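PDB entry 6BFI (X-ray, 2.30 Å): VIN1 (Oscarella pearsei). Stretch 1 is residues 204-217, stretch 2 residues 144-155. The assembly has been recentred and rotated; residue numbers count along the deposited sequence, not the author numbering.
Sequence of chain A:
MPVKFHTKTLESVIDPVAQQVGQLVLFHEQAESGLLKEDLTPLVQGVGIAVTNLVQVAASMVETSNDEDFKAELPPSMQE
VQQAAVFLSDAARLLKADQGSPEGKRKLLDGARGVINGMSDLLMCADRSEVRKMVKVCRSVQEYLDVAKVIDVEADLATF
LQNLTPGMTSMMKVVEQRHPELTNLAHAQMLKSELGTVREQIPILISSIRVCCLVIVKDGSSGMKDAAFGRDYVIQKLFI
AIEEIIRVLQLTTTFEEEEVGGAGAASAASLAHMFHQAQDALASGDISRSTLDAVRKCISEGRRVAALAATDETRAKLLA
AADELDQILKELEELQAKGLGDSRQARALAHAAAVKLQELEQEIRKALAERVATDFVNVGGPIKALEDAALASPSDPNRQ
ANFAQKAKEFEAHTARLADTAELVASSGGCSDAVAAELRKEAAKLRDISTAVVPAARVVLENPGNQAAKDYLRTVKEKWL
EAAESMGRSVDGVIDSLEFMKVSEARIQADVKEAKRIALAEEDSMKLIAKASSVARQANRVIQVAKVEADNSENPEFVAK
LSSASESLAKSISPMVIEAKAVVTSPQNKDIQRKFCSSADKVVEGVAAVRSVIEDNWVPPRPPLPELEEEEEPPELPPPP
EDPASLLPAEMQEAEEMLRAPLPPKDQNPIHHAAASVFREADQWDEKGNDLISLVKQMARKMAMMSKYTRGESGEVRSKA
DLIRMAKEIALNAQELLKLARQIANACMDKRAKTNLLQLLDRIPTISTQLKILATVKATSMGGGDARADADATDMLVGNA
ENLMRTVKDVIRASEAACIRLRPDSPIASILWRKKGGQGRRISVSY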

ATOM      1  N   ILE A 204      23.872 -11.168 -10.934  1.00 60.42           N
ATOM      2  CA  ILE A 204      24.439  -9.837 -11.124  1.00 57.94           C
ATOM      3  C   ILE A 204      25.760  -9.725 -10.379  1.00 55.23           C
ATOM      4  O   ILE A 204      26.738  -9.165 -10.891  1.00 58.02           O
ATOM      5  CB  ILE A 204      23.442  -8.756 -10.668  1.00 54.78           C
ATOM      6  CG1 ILE A 204      22.031  -9.084 -11.157  1.00 56.81           C
ATOM      7  CG2 ILE A 204      23.876  -7.387 -11.163  1.00 56.23           C
ATOM      8  CD1 ILE A 204      21.924  -9.298 -12.643  1.00 57.87           C
ATOM      9  N   LEU A 205      25.806 -10.262  -9.158  1.00 52.68           N
ATOM     10  CA  LEU A 205      27.036 -10.235  -8.377  1.00 50.04           C
ATOM     11  C   LEU A 205      28.147 -11.002  -9.080  1.00 51.29           C
ATOM     12  O   LEU A 205      29.246 -10.471  -9.286  1.00 51.38           O
ATOM     13  CB  LEU A 205      26.783 -10.809  -6.983  1.00 48.86           C
ATOM     14  CG  LEU A 205      28.027 -10.957  -6.109  1.00 52.86           C
ATOM     15  CD1 LEU A 205      28.759  -9.632  -6.000  1.00 53.21           C
ATOM     16  CD2 LEU A 205      27.650 -11.485  -4.733  1.00 52.83           C
ATOM     17  N   ILE A 206      27.879 -12.255  -9.470  1.00 53.07           N
ATOM     18  CA  ILE A 206      28.945 -13.026 -10.107  1.00 61.51           C
ATOM     19  C   ILE A 206      29.372 -12.376 -11.419  1.00 62.44           C
ATOM     20  O   ILE A 206      30.554 -12.423 -11.789  1.00 60.30           O
ATOM     21  CB  ILE A 206      28.522 -14.497 -10.306  1.00 68.59           C
ATOM     22  CG1 ILE A 206      27.430 -14.622 -11.368  1.00 76.53           C
ATOM     23  CG2 ILE A 206      28.067 -15.104  -8.988  1.00 62.40           C
ATOM     24  CD1 ILE A 206      27.151 -16.049 -11.791  1.00 84.43           C
ATOM     25  N   SER A 207      28.438 -11.727 -12.121  1.00 63.06           N
ATOM     26  CA  SER A 207      28.790 -11.045 -13.362  1.00 64.25           C
ATOM     27  C   SER A 207      29.728  -9.871 -13.097  1.00 65.24           C
ATOM     28  O   SER A 207      30.785  -9.750 -13.732  1.00 67.58           O
ATOM     29  CB  SER A 207      27.523 -10.578 -14.078  1.00 58.31           C
ATOM     30  OG  SER A 207      27.834  -9.946 -15.304  1.00 58.74           O
ATOM     31  N   SER A 208      29.362  -9.003 -12.149  1.00 62.50           N
ATOM     32  CA  SER A 208      30.213  -7.866 -11.809  1.00 59.56           C
ATOM     33  C   SER A 208      31.598  -8.323 -11.368  1.00 58.77           C
ATOM     34  O   SER A 208      32.612  -7.718 -11.745  1.00 69.06           O
ATOM     35  CB  SER A 208      29.549  -7.025 -10.717  1.00 57.30           C
ATOM     36  OG  SER A 208      29.319  -7.793  -9.549  1.00 46.28           O
ATOM     37  N   ILE A 209      31.661  -9.399 -10.574  1.00 56.54           N
ATOM     38  CA  ILE A 209      32.954  -9.969 -10.203  1.00 58.46           C
ATOM     39  C   ILE A 209      33.734 -10.370 -11.448  1.00 62.10           C
ATOM     40  O   ILE A 209      34.948 -10.143 -11.542  1.00 60.10           O
ATOM     41  CB  ILE A 209      32.765 -11.164  -9.253  1.00 60.38           C
ATOM     42  CG1 ILE A 209      32.093 -10.726  -7.957  1.00 61.20           C
ATOM     43  CG2 ILE A 209      34.102 -11.806  -8.943  1.00 63.69           C
ATOM     44  CD1 ILE A 209      31.724 -11.882  -7.065  1.00 65.62           C
ATOM     45  N   ARG A 210      33.049 -10.972 -12.424  1.00 58.57           N
ATOM     46  CA  ARG A 210      33.719 -11.367 -13.658  1.00 67.28           C
ATOM     47  C   ARG A 210      34.331 -10.161 -14.366  1.00 67.46           C
ATOM     48  O   ARG A 210      35.486 -10.216 -14.813  1.00 64.94           O
ATOM     49  CB  ARG A 210      32.737 -12.100 -14.570  1.00 72.72           C
ATOM     50  CG  ARG A 210      33.377 -12.909 -15.680  1.00 80.49           C
ATOM     51  CD  ARG A 210      32.601 -14.197 -15.896  1.00 86.46           C
ATOM     52  NE  ARG A 210      32.753 -15.108 -14.763  1.00 92.25           N
ATOM     53  CZ  ARG A 210      31.904 -16.088 -14.467  1.00 96.10           C
ATOM     54  NH1 ARG A 210      30.825 -16.283 -15.213  1.00 96.08           N
ATOM     55  NH2 ARG A 210      32.128 -16.869 -13.418  1.00 97.61           N
ATOM     56  N   VAL A 211      33.586  -9.052 -14.458  1.00 65.17           N
ATOM     57  CA  VAL A 211      34.169  -7.879 -15.111  1.00 64.64           C
ATOM     58  C   VAL A 211      35.348  -7.347 -14.305  1.00 59.98           C
ATOM     59  O   VAL A 211      36.317  -6.836 -14.880  1.00 61.99           O
ATOM     60  CB  VAL A 211      33.119  -6.775 -15.374  1.00 63.61           C
ATOM     61  CG1 VAL A 211      31.702  -7.309 -15.254  1.00 54.89           C
ATOM     62  CG2 VAL A 211      33.337  -5.559 -14.473  1.00 62.23           C
ATOM     63  N   CYS A 212      35.311  -7.468 -12.973  1.00 63.28           N
ATOM     64  CA  CYS A 212      36.468  -7.048 -12.182  1.00 61.79           C
ATOM     65  C   CYS A 212      37.690  -7.907 -12.494  1.00 63.83           C
ATOM     66  O   CYS A 212      38.802  -7.386 -12.671  1.00 65.96           O
ATOM     67  CB  CYS A 212      36.136  -7.102 -10.691  1.00 62.63           C
ATOM     68  SG  CYS A 212      34.916  -5.877 -10.149  1.00 61.90           S
ATOM     69  N   CYS A 213      37.499  -9.227 -12.582  1.00 65.28           N
ATOM     70  CA  CYS A 213      38.605 -10.120 -12.908  1.00 69.65           C
ATOM     71  C   CYS A 213      39.165  -9.832 -14.293  1.00 74.84           C
ATOM     72  O   CYS A 213      40.372  -9.978 -14.513  1.00 84.56           O
ATOM     73  CB  CYS A 213      38.156 -11.579 -12.821  1.00 71.03           C
ATOM     74  SG  CYS A 213      37.611 -12.104 -11.185  1.00 79.30           S
ATOM     75  N   LEU A 214      38.315  -9.428 -15.237  1.00 76.32           N
ATOM     76  CA  LEU A 214      38.837  -9.101 -16.558  1.00 78.84           C
ATOM     77  C   LEU A 214      39.548  -7.753 -16.581  1.00 82.19           C
ATOM     78  O   LEU A 214      40.532  -7.594 -17.311  1.00 86.70           O
ATOM     79  CB  LEU A 214      37.719  -9.128 -17.600  1.00 80.36           C
ATOM     80  CG  LEU A 214      37.124 -10.502 -17.926  1.00 84.42           C
ATOM     81  CD1 LEU A 214      36.546 -10.512 -19.335  1.00 85.39           C
ATOM     82  CD2 LEU A 214      38.155 -11.611 -17.760  1.00 91.28           C
ATOM     83  N   VAL A 215      39.086  -6.776 -15.789  1.00 83.86           N
ATOM     84  CA  VAL A 215      39.704  -5.449 -15.817  1.00 89.60           C
ATOM     85  C   VAL A 215      40.893  -5.313 -14.876  1.00 94.34           C
ATOM     86  O   VAL A 215      41.553  -4.262 -14.881  1.00 91.82           O
ATOM     87  CB  VAL A 215      38.701  -4.327 -15.477  1.00 89.93           C
ATOM     88  CG1 VAL A 215      37.509  -4.361 -16.425  1.00 87.59           C
ATOM     89  CG2 VAL A 215      38.260  -4.420 -14.024  1.00 92.56           C
ATOM     90  N   ILE A 216      41.193  -6.328 -14.061  1.00 98.76           N
ATOM     91  CA  ILE A 216      42.353  -6.209 -13.183  1.00 99.40           C
ATOM     92  C   ILE A 216      43.664  -6.331 -13.957  1.00105.61           C
ATOM     93  O   ILE A 216      44.713  -5.897 -13.464  1.00105.83           O
ATOM     94  CB  ILE A 216      42.277  -7.251 -12.048  1.00 95.47           C
ATOM     95  CG1 ILE A 216      43.288  -6.917 -10.949  1.00 99.06           C
ATOM     96  CG2 ILE A 216      42.518  -8.651 -12.583  1.00 94.56           C
ATOM     97  CD1 ILE A 216      43.148  -5.514 -10.395  1.00 97.80           C
ATOM     98  N   VAL A 217      43.634  -6.882 -15.170  1.00110.82           N
ATOM     99  CA  VAL A 217      44.847  -7.110 -15.947  1.00117.27           C
ATOM    100  C   VAL A 217      45.083  -5.944 -16.900  1.00122.37           C
ATOM    101  O   VAL A 217      45.894  -6.039 -17.830  1.00126.78           O
ATOM    102  CB  VAL A 217      44.764  -8.443 -16.717  1.00117.66           C
ATOM    103  CG1 VAL A 217      46.157  -9.008 -16.976  1.00125.85           C
ATOM    104  CG2 VAL A 217      43.908  -9.443 -15.957  1.00113.24           C
TER
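Stretch 2 144-155: YLDVAKVIDVEA

The contact between residues 144-155 and 204-217 of VIN1 is a packing contact with an apolar core, bordered by charged side chains, in which an irregular connecting segment lies along one side of a regular helix, closed near one end by a single salt bridge and without any hydrogen bond from one stretch to the other. It illustrates a general principle: a chain leaving one helix and entering the next can follow a neighbouring helix closely by presenting small and branched side chains to it at intervals.

Stretch 1 supplies the regular partner. It continues a helix that begins earlier in the chain and runs through most of the stretch, with i to i+4 hydrogen bonds such as Ile209 N to Leu205 O (2.9 Å) and Cys213 N to Ile209 O (2.9 Å). Leu205, Ile209, Cys213 and Ile216, spaced by four, four and three residues, all direct their CA-to-CB bonds toward stretch 2, as expected for one stripe of an alpha helix.

Stretch 2 changes conformation as it runs along this stripe. Its opening residues belong to a helix that begins earlier in the chain, a 3-10 segment follows from Asp146 to Val150, and Ile151 to Val153 form an irregular link, extended at Ile151 and Val153 but not at Asp152, with Val153 as the N-cap of the helix that begins at Glu154. The tighter 3-10 repeat appears in i to i+3 bonds such as Ala148 N to Leu145 O (3.2 Å). Both stretches advance in the same sense: Leu145 lies by Leu205, Ala148 and Ile151 by Ile209, and Asp152 by Cys213. The backbones also draw together along the way, CA to CA falling from 7.1 Å between Ile209 and Ile151 to 4.7 Å between Cys213 and Asp152.

At the start the packing is loose, with Leu145 CD2 4.3 Å from Leu205 CD2. It tightens at Ile209, whose CD1 lies 3.6 Å from Ala148 CB and whose CG2 lies 3.6 Å from Ile151 CG2; one isoleucine thus spans two successive inward-pointing residues. Cys213 SG extends the apolar surface, 3.9 Å from Ile151 CG2. Here the main chains come close enough for Cys213 CA to make a CA-H...O contact with Asp152 O at 3.5 Å.

Charged groups flank this close approach. The CA-to-CB bonds of Arg210 and Glu154 both point sideways, yet their side chains reach across to form a salt bridge, Arg210 NE to Glu154 OE2, at 3.2 Å. Farther along, Asp152 OD2 rests 3.2 Å from Ile216 CG1, a contact of packing rather than polar pairing. The contact buries 500 Å², both sides summed.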

ATOM      1  N   TYR A 144      29.536 -14.392   4.557  1.00 68.78           N
ATOM      2  CA  TYR A 144      30.350 -14.870   3.446  1.00 74.17           C
ATOM      3  C   TYR A 144      30.232 -13.988   2.210  1.00 75.42           C
ATOM      4  O   TYR A 144      31.094 -14.066   1.328  1.00 75.46           O
ATOM      5  CB  TYR A 144      29.986 -16.312   3.087  1.00 77.83           C
ATOM      6  CG  TYR A 144      30.955 -16.935   2.102  1.00 80.46           C
ATOM      7  CD1 TYR A 144      32.290 -17.123   2.438  1.00 82.58           C
ATOM      8  CD2 TYR A 144      30.538 -17.326   0.836  1.00 78.67           C
ATOM      9  CE1 TYR A 144      33.180 -17.684   1.544  1.00 82.90           C
ATOM     10  CE2 TYR A 144      31.422 -17.891  -0.063  1.00 80.28           C
ATOM     11  CZ  TYR A 144      32.741 -18.068   0.296  1.00 84.32           C
ATOM     12  OH  TYR A 144      33.622 -18.628  -0.597  1.00 94.76           O
ATOM     13  N   LEU A 145      29.191 -13.153   2.123  1.00 80.32           N
ATOM     14  CA  LEU A 145      29.065 -12.255   0.976  1.00 75.35           C
ATOM     15  C   LEU A 145      30.289 -11.357   0.820  1.00 74.42           C
ATOM     16  O   LEU A 145      30.727 -11.082  -0.304  1.00 74.61           O
ATOM     17  CB  LEU A 145      27.802 -11.405   1.108  1.00 70.94           C
ATOM     18  CG  LEU A 145      26.492 -12.073   0.696  1.00 69.33           C
ATOM     19  CD1 LEU A 145      25.328 -11.122   0.912  1.00 67.59           C
ATOM     20  CD2 LEU A 145      26.564 -12.523  -0.754  1.00 66.94           C
ATOM     21  N   ASP A 146      30.863 -10.896   1.934  1.00 75.55           N
ATOM     22  CA  ASP A 146      31.937  -9.910   1.876  1.00 76.74           C
ATOM     23  C   ASP A 146      33.232 -10.463   1.291  1.00 80.73           C
ATOM     24  O   ASP A 146      34.126  -9.674   0.967  1.00 81.04           O
ATOM     25  CB  ASP A 146      32.202  -9.347   3.274  1.00 82.92           C
ATOM     26  CG  ASP A 146      32.424  -7.847   3.266  1.00 90.01           C
ATOM     27  OD1 ASP A 146      31.615  -7.129   2.644  1.00 89.11           O
ATOM     28  OD2 ASP A 146      33.411  -7.385   3.877  1.00 97.88           O
ATOM     29  N   VAL A 147      33.355 -11.784   1.149  1.00 80.63           N
ATOM     30  CA  VAL A 147      34.564 -12.374   0.582  1.00 77.08           C
ATOM     31  C   VAL A 147      34.742 -11.992  -0.885  1.00 76.14           C
ATOM     32  O   VAL A 147      35.872 -11.969  -1.388  1.00 81.96           O
ATOM     33  CB  VAL A 147      34.525 -13.906   0.773  1.00 72.25           C
ATOM     34  CG1 VAL A 147      35.717 -14.578   0.117  1.00 73.68           C
ATOM     35  CG2 VAL A 147      34.479 -14.253   2.253  1.00 64.33           C
ATOM     36  N   ALA A 148      33.655 -11.654  -1.578  1.00 71.65           N
ATOM     37  CA  ALA A 148      33.727 -11.380  -3.009  1.00 68.19           C
ATOM     38  C   ALA A 148      34.576 -10.158  -3.339  1.00 70.28           C
ATOM     39  O   ALA A 148      34.991 -10.001  -4.493  1.00 74.16           O
ATOM     40  CB  ALA A 148      32.320 -11.203  -3.576  1.00 64.94           C
ATOM     41  N   LYS A 149      34.856  -9.297  -2.359  1.00 72.33           N
ATOM     42  CA  LYS A 149      35.611  -8.079  -2.639  1.00 69.05           C
ATOM     43  C   LYS A 149      37.086  -8.344  -2.920  1.00 73.48           C
ATOM     44  O   LYS A 149      37.768  -7.461  -3.450  1.00 77.59           O
ATOM     45  CB  LYS A 149      35.468  -7.099  -1.475  1.00 70.15           C
ATOM     46  CG  LYS A 149      34.029  -6.773  -1.131  1.00 71.62           C
ATOM     47  CD  LYS A 149      33.926  -5.616  -0.153  1.00 76.37           C
ATOM     48  CE  LYS A 149      32.470  -5.259   0.107  1.00 76.51           C
ATOM     49  NZ  LYS A 149      32.331  -4.063   0.980  1.00 78.79           N
ATOM     50  N   VAL A 150      37.598  -9.531  -2.582  1.00 70.06           N
ATOM     51  CA  VAL A 150      39.006  -9.853  -2.803  1.00 78.02           C
ATOM     52  C   VAL A 150      39.217 -10.738  -4.024  1.00 79.14           C
ATOM     53  O   VAL A 150      40.353 -11.147  -4.295  1.00 79.41           O
ATOM     54  CB  VAL A 150      39.627 -10.510  -1.553  1.00 77.01           C
ATOM     55  CG1 VAL A 150      41.123 -10.231  -1.479  1.00 82.23           C
ATOM     56  CG2 VAL A 150      38.933 -10.022  -0.291  1.00 71.30           C
ATOM     57  N   ILE A 151      38.162 -11.043  -4.772  1.00 77.36           N
ATOM     58  CA  ILE A 151      38.282 -11.909  -5.939  1.00 76.99           C
ATOM     59  C   ILE A 151      38.921 -11.131  -7.083  1.00 75.67           C
ATOM     60  O   ILE A 151      38.457 -10.045  -7.449  1.00 71.93           O
ATOM     61  CB  ILE A 151      36.911 -12.468  -6.348  1.00 73.85           C
ATOM     62  CG1 ILE A 151      36.260 -13.202  -5.175  1.00 73.91           C
ATOM     63  CG2 ILE A 151      37.051 -13.394  -7.548  1.00 72.84           C
ATOM     64  CD1 ILE A 151      34.904 -13.786  -5.514  1.00 70.25           C
ATOM     65  N   ASP A 152      39.989 -11.689  -7.653  1.00 79.14           N
ATOM     66  CA  ASP A 152      40.666 -11.085  -8.794  1.00 84.14           C
ATOM     67  C   ASP A 152      40.885 -12.033  -9.962  1.00 87.48           C
ATOM     68  O   ASP A 152      41.150 -11.556 -11.073  1.00 77.48           O
ATOM     69  CB  ASP A 152      42.025 -10.507  -8.373  1.00 90.20           C
ATOM     70  CG  ASP A 152      41.918  -9.091  -7.838  1.00 91.04           C
ATOM     71  OD1 ASP A 152      40.940  -8.788  -7.123  1.00 90.54           O
ATOM     72  OD2 ASP A 152      42.813  -8.276  -8.142  1.00 90.97           O
ATOM     73  N   VAL A 153      40.802 -13.346  -9.756  1.00 92.12           N
ATOM     74  CA  VAL A 153      40.923 -14.327 -10.826  1.00 93.42           C
ATOM     75  C   VAL A 153      39.685 -15.211 -10.793  1.00 91.03           C
ATOM     76  O   VAL A 153      39.101 -15.450  -9.730  1.00 84.08           O
ATOM     77  CB  VAL A 153      42.212 -15.171 -10.694  1.00 95.24           C
ATOM     78  CG1 VAL A 153      42.511 -15.908 -11.995  1.00100.63           C
ATOM     79  CG2 VAL A 153      43.388 -14.292 -10.295  1.00 92.98           C
ATOM     80  N   GLU A 154      39.283 -15.700 -11.969  1.00101.54           N
ATOM     81  CA  GLU A 154      38.066 -16.498 -12.072  1.00106.88           C
ATOM     82  C   GLU A 154      38.144 -17.812 -11.305  1.00110.06           C
ATOM     83  O   GLU A 154      37.109 -18.460 -11.121  1.00111.77           O
ATOM     84  CB  GLU A 154      37.738 -16.767 -13.543  1.00120.90           C
ATOM     85  CG  GLU A 154      36.924 -15.656 -14.197  1.00125.14           C
ATOM     86  CD  GLU A 154      36.673 -15.898 -15.673  1.00131.94           C
ATOM     87  OE1 GLU A 154      37.503 -16.575 -16.318  1.00139.05           O
ATOM     88  OE2 GLU A 154      35.642 -15.414 -16.189  1.00130.53           O
ATOM     89  N   ALA A 155      39.332 -18.220 -10.851  1.00110.96           N
ATOM     90  CA  ALA A 155      39.420 -19.370  -9.958  1.00109.92           C
ATOM     91  C   ALA A 155      38.816 -19.045  -8.597  1.00101.71           C
ATOM     92  O   ALA A 155      38.045 -19.839  -8.040  1.00108.63           O
ATOM     93  CB  ALA A 155      40.878 -19.814  -9.814  1.00109.69           C
TER